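Local coordinates for Non-ribosomal peptide synthetase (Streptomyces halstedii, PDB 3WV4), which is a non-ribosomal peptide synthetase, here its N-terminal domain fragment, of the AMP-binding enzyme family (ANL clan), at residues I138-E151 with V160-W172. Sequence-based numbering, arbitrary orientation.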
loop_
_atom_site.group_PDB
_atom_site.type_symbol
_atom_site.label_atom_id
_atom_site.label_comp_id
_atom_site.label_asym_id
_atom_site.label_seq_id
_atom_site.Cartn_x
_atom_site.Cartn_y
_atom_site.Cartn_z
ATOM N N ILE A 138 -0.588 7.875 18.175
ATOM C CA ILE A 138 -2.022 7.891 18.389
ATOM C C ILE A 138 -2.536 9.283 18.671
ATOM O O ILE A 138 -3.508 9.716 18.059
ATOM C CB ILE A 138 -2.423 6.915 19.503
ATOM C CG1 ILE A 138 -2.141 5.503 18.997
ATOM C CG2 ILE A 138 -3.882 7.109 19.921
ATOM C CD1 ILE A 138 -2.551 4.399 19.929
ATOM N N ALA A 139 -1.861 10.011 19.567
ATOM C CA ALA A 139 -2.213 11.410 19.838
ATOM C C ALA A 139 -2.003 12.274 18.597
ATOM O O ALA A 139 -2.787 13.171 18.333
ATOM C CB ALA A 139 -1.388 11.984 21.012
ATOM N N ASP A 140 -0.956 12.053 17.833
ATOM C CA ASP A 140 -0.838 12.853 16.594
ATOM C C ASP A 140 -2.044 12.550 15.644
ATOM O O ASP A 140 -2.636 13.465 15.072
ATOM C CB ASP A 140 0.467 12.585 15.883
ATOM C CG ASP A 140 0.687 13.535 14.706
ATOM O OD1 ASP A 140 0.977 14.694 15.005
ATOM O OD2 ASP A 140 0.545 13.123 13.509
ATOM N N ALA A 141 -2.455 11.278 15.559
ATOM C CA ALA A 141 -3.574 10.883 14.674
ATOM C C ALA A 141 -4.866 11.390 15.183
ATOM O O ALA A 141 -5.829 11.645 14.402
ATOM C CB ALA A 141 -3.649 9.378 14.566
ATOM N N ASP A 142 -4.955 11.481 16.507
ATOM C CA ASP A 142 -6.144 12.044 17.136
ATOM C C ASP A 142 -7.426 11.309 16.691
ATOM O O ASP A 142 -8.386 11.941 16.219
ATOM C CB ASP A 142 -6.197 13.573 16.863
ATOM C CG ASP A 142 -7.363 14.296 17.561
ATOM O OD1 ASP A 142 -7.867 13.818 18.606
ATOM O OD2 ASP A 142 -7.784 15.342 17.008
ATOM N N PRO A 143 -7.486 9.985 16.895
ATOM C CA PRO A 143 -8.643 9.230 16.375
ATOM C C PRO A 143 -9.838 9.201 17.322
ATOM O O PRO A 143 -9.780 9.707 18.404
ATOM C CB PRO A 143 -8.096 7.826 16.249
ATOM C CG PRO A 143 -7.196 7.730 17.438
ATOM C CD PRO A 143 -6.565 9.097 17.605
ATOM N N ARG A 144 -10.898 8.562 16.870
ATOM C CA ARG A 144 -12.123 8.418 17.594
ATOM C C ARG A 144 -12.008 7.131 18.413
ATOM O O ARG A 144 -12.515 7.040 19.520
ATOM C CB ARG A 144 -13.194 8.319 16.526
ATOM C CG ARG A 144 -14.591 8.480 16.953
ATOM C CD ARG A 144 -15.006 9.915 17.198
ATOM N NE ARG A 144 -16.467 9.890 17.338
ATOM C CZ ARG A 144 -17.143 10.609 18.216
ATOM N NH1 ARG A 144 -16.507 11.446 19.032
ATOM N NH2 ARG A 144 -18.463 10.486 18.286
ATOM N N LEU A 145 -11.281 6.145 17.884
ATOM C CA LEU A 145 -11.160 4.827 18.501
ATOM C C LEU A 145 -10.011 4.046 17.921
ATOM O O LEU A 145 -9.304 4.506 17.027
ATOM C CB LEU A 145 -12.446 4.038 18.392
ATOM C CG LEU A 145 -13.052 3.763 17.014
ATOM C CD1 LEU A 145 -12.400 2.551 16.375
ATOM C CD2 LEU A 145 -14.546 3.514 17.176
ATOM N N VAL A 146 -9.753 2.911 18.532
ATOM C CA VAL A 146 -8.575 2.159 18.234
ATOM C C VAL A 146 -8.954 0.713 18.133
ATOM O O VAL A 146 -9.693 0.196 18.996
ATOM C CB VAL A 146 -7.509 2.301 19.342
ATOM C CG1 VAL A 146 -6.329 1.372 19.087
ATOM C CG2 VAL A 146 -7.044 3.750 19.476
ATOM N N ILE A 147 -8.442 0.042 17.106
ATOM C CA ILE A 147 -8.709 -1.375 16.953
ATOM C C ILE A 147 -7.431 -2.163 17.118
ATOM O O ILE A 147 -6.438 -1.892 16.412
ATOM C CB ILE A 147 -9.356 -1.644 15.591
ATOM C CG1 ILE A 147 -10.728 -0.984 15.590
ATOM C CG2 ILE A 147 -9.472 -3.145 15.345
ATOM C CD1 ILE A 147 -11.306 -0.778 14.245
ATOM N N ALA A 148 -7.471 -3.164 17.997
ATOM C CA ALA A 148 -6.308 -3.981 18.361
ATOM C C ALA A 148 -6.515 -5.411 17.903
ATOM O O ALA A 148 -7.635 -5.843 17.641
ATOM C CB ALA A 148 -6.116 -3.963 19.887
ATOM N N GLU A 149 -5.440 -6.162 17.929
ATOM C CA GLU A 149 -5.395 -7.506 17.449
ATOM C C GLU A 149 -6.061 -8.547 18.388
ATOM O O GLU A 149 -6.509 -9.574 17.941
ATOM C CB GLU A 149 -3.914 -7.874 17.244
ATOM C CG GLU A 149 -3.661 -9.314 16.822
ATOM C CD GLU A 149 -2.204 -9.586 16.573
ATOM O OE1 GLU A 149 -1.922 -10.555 15.847
ATOM O OE2 GLU A 149 -1.362 -8.818 17.068
ATOM N N ASP A 150 -6.005 -8.313 19.689
ATOM C CA ASP A 150 -6.495 -9.265 20.684
ATOM C C ASP A 150 -6.585 -8.521 21.982
ATOM O O ASP A 150 -6.279 -7.337 22.037
ATOM C CB ASP A 150 -5.627 -10.516 20.800
ATOM C CG ASP A 150 -4.198 -10.223 21.261
ATOM O OD1 ASP A 150 -3.941 -9.252 21.967
ATOM O OD2 ASP A 150 -3.291 -10.994 20.931
ATOM N N GLU A 151 -7.005 -9.192 23.040
ATOM C CA GLU A 151 -7.217 -8.494 24.314
ATOM C C GLU A 151 -5.925 -8.066 24.984
ATOM O O GLU A 151 -5.863 -7.012 25.607
ATOM C CB GLU A 151 -8.078 -9.337 25.282
ATOM C CG GLU A 151 -9.559 -9.276 24.949
ATOM C CD GLU A 151 -10.128 -7.857 24.985
ATOM O OE1 GLU A 151 -9.666 -7.015 25.815
ATOM O OE2 GLU A 151 -11.057 -7.589 24.205
ATOM N N VAL A 160 -1.843 3.550 26.908
ATOM C CA VAL A 160 -1.262 4.682 26.197
ATOM C C VAL A 160 -2.280 5.636 25.623
ATOM O O VAL A 160 -1.902 6.637 25.062
ATOM C CB VAL A 160 -0.248 4.251 25.115
ATOM C CG1 VAL A 160 0.771 3.275 25.682
ATOM C CG2 VAL A 160 -0.936 3.651 23.889
ATOM N N THR A 161 -3.566 5.337 25.761
ATOM C CA THR A 161 -4.607 6.250 25.324
ATOM C C THR A 161 -5.803 6.031 26.229
ATOM O O THR A 161 -5.957 4.977 26.836
ATOM C CB THR A 161 -5.005 6.054 23.806
ATOM O OG1 THR A 161 -5.981 7.041 23.407
ATOM C CG2 THR A 161 -5.640 4.686 23.570
ATOM N N ASP A 162 -6.643 7.054 26.319
ATOM C CA ASP A 162 -7.910 6.976 27.013
ATOM C C ASP A 162 -9.055 6.730 26.048
ATOM O O ASP A 162 -10.198 6.549 26.470
ATOM C CB ASP A 162 -8.136 8.286 27.781
ATOM C CG ASP A 162 -7.016 8.561 28.809
ATOM O OD1 ASP A 162 -6.373 7.582 29.280
ATOM O OD2 ASP A 162 -6.745 9.752 29.101
ATOM N N LEU A 163 -8.777 6.762 24.747
ATOM C CA LEU A 163 -9.834 6.485 23.773
ATOM C C LEU A 163 -10.240 5.027 23.895
ATOM O O LEU A 163 -9.445 4.188 24.339
ATOM C CB LEU A 163 -9.371 6.784 22.347
ATOM C CG LEU A 163 -8.955 8.263 22.158
ATOM C CD1 LEU A 163 -7.979 8.391 20.983
ATOM C CD2 LEU A 163 -10.122 9.240 22.039
ATOM N N PRO A 164 -11.473 4.720 23.489
ATOM C CA PRO A 164 -11.935 3.333 23.371
ATOM C C PRO A 164 -11.083 2.472 22.451
ATOM O O PRO A 164 -10.798 2.857 21.338
ATOM C CB PRO A 164 -13.354 3.469 22.801
ATOM C CG PRO A 164 -13.731 4.869 23.027
ATOM C CD PRO A 164 -12.470 5.665 22.986
ATOM N N VAL A 165 -10.657 1.325 22.958
ATOM C CA VAL A 165 -9.855 0.362 22.231
ATOM C C VAL A 165 -10.717 -0.885 22.075
ATOM O O VAL A 165 -11.259 -1.360 23.077
ATOM C CB VAL A 165 -8.624 -0.050 23.071
ATOM C CG1 VAL A 165 -7.716 -1.002 22.289
ATOM C CG2 VAL A 165 -7.886 1.184 23.541
ATOM N N TYR A 166 -10.781 -1.467 20.877
ATOM C CA TYR A 166 -11.627 -2.638 20.644
ATOM C C TYR A 166 -10.815 -3.772 20.109
ATOM O O TYR A 166 -10.053 -3.578 19.192
ATOM C CB TYR A 166 -12.672 -2.309 19.635
ATOM C CG TYR A 166 -13.662 -1.300 20.110
ATOM C CD1 TYR A 166 -14.806 -1.689 20.818
ATOM C CD2 TYR A 166 -13.463 0.034 19.856
ATOM C CE1 TYR A 166 -15.716 -0.754 21.284
ATOM C CE2 TYR A 166 -14.367 1.005 20.290
ATOM C CZ TYR A 166 -15.516 0.605 21.013
ATOM O OH TYR A 166 -16.473 1.516 21.498
ATOM N N SER A 167 -10.972 -4.953 20.685
ATOM C CA SER A 167 -10.392 -6.179 20.142
ATOM C C SER A 167 -11.048 -6.548 18.814
ATOM O O SER A 167 -12.259 -6.495 18.710
ATOM C CB SER A 167 -10.662 -7.317 21.121
ATOM O OG SER A 167 -9.941 -8.487 20.772
ATOM N N ILE A 168 -10.278 -6.977 17.817
ATOM C CA ILE A 168 -10.903 -7.328 16.544
ATOM C C ILE A 168 -11.893 -8.522 16.674
ATOM O O ILE A 168 -12.893 -8.560 16.019
ATOM C CB ILE A 168 -9.868 -7.594 15.431
ATOM C CG1 ILE A 168 -10.567 -7.753 14.087
ATOM C CG2 ILE A 168 -9.070 -8.869 15.683
ATOM C CD1 ILE A 168 -11.292 -6.516 13.627
ATOM N N ASP A 169 -11.599 -9.491 17.522
ATOM C CA ASP A 169 -12.502 -10.633 17.736
ATOM C C ASP A 169 -13.789 -10.194 18.357
ATOM O O ASP A 169 -14.865 -10.474 17.855
ATOM C CB ASP A 169 -11.840 -11.597 18.683
ATOM C CG ASP A 169 -10.418 -11.945 18.234
ATOM O OD1 ASP A 169 -10.295 -12.681 17.213
ATOM O OD2 ASP A 169 -9.436 -11.416 18.869
ATOM N N SER A 170 -13.701 -9.498 19.473
ATOM C CA SER A 170 -14.903 -9.124 20.132
ATOM C C SER A 170 -15.774 -8.364 19.127
ATOM O O SER A 170 -16.944 -8.740 18.882
ATOM C CB SER A 170 -14.606 -8.349 21.424
ATOM O OG SER A 170 -14.678 -6.952 21.227
ATOM N N LEU A 171 -15.232 -7.306 18.526
ATOM C CA LEU A 171 -16.088 -6.492 17.649
ATOM C C LEU A 171 -16.514 -7.218 16.390
ATOM O O LEU A 171 -17.520 -6.866 15.804
ATOM C CB LEU A 171 -15.492 -5.158 17.250
ATOM C CG LEU A 171 -14.462 -5.160 16.106
ATOM C CD1 LEU A 171 -15.140 -4.944 14.750
ATOM C CD2 LEU A 171 -13.414 -4.092 16.341
ATOM N N TRP A 172 -15.770 -8.220 15.955
ATOM C CA TRP A 172 -16.179 -8.987 14.795
ATOM C C TRP A 172 -17.498 -9.714 15.028
ATOM O O TRP A 172 -18.235 -9.898 14.095
ATOM C CB TRP A 172 -15.088 -9.955 14.287
ATOM C CG TRP A 172 -15.167 -10.113 12.779
ATOM C CD1 TRP A 172 -15.555 -11.222 12.083
ATOM C CD2 TRP A 172 -14.883 -9.097 11.801
ATOM N NE1 TRP A 172 -15.533 -10.952 10.738
ATOM C CE2 TRP A 172 -15.140 -9.651 10.541
ATOM C CE3 TRP A 172 -14.466 -7.761 11.879
ATOM C CZ2 TRP A 172 -14.978 -8.925 9.364
ATOM C CZ3 TRP A 172 -14.285 -7.038 10.703
ATOM C CH2 TRP A 172 -14.553 -7.614 9.469
#
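Val146 pairs with Val165, Ile147 with Tyr166 and Ala148 with Ser167, in parallel register between strands 145-148 and 165-167, whose short axes come within 4.6 Å at 28°. Four backbone hydrogen bonds make the ladder: Val146 N to Pro164 O, Tyr166 N to Val146 O (2.7 Å), Ala148 N to Tyr166 O, the straightest at 174°, and Ile168 N to Ala148 O. The last continues the pairing into the first turn of helix 168-180, just past its N-cap residue Ser167. A CA-H...O contact from Val165 CA to Val146 O (3.2 Å) gives that carbonyl a second partner.

Apolar contacts divide between the sheet faces. On one, with chi1 at -177°, Val165 turns CG1 away from its own N, leaving it 4.1 Å from Ala148 CB and in contact with Val146 CG1; helix 151-160 covers this face through Ala154 and Leu157. On the other, Leu145 CD2 approaches Tyr166 CE2 at 4.0 Å, obliquely to the ring, while Ile147 CG2 touches Ile168 CD1 and Leu171 CD2. Helix 73-89 lies over Leu145, Ile147, Tyr166 and Leu171, with Trp86 and Tyr166 edge-to-face and Phe83 against Ile147 and Leu171.

Before the strands, Leu163 CD1 sits 3.7 Å from Pro143 CG and reaches Ile138 CG2. An ST turn shapes the chain here: Thr161 OG1 accepts from Leu163 N at 3.1 Å, and the same hydroxyl oxygen lies near Ile138 CG2.

Two adjacent parallel strands linked by helix 151-160, which packs on the Val146, Ala148 and Val165 face, make a beta-alpha-beta crossover; its second strand, 165-167, is an outermost strand of the four-stranded parallel sheet.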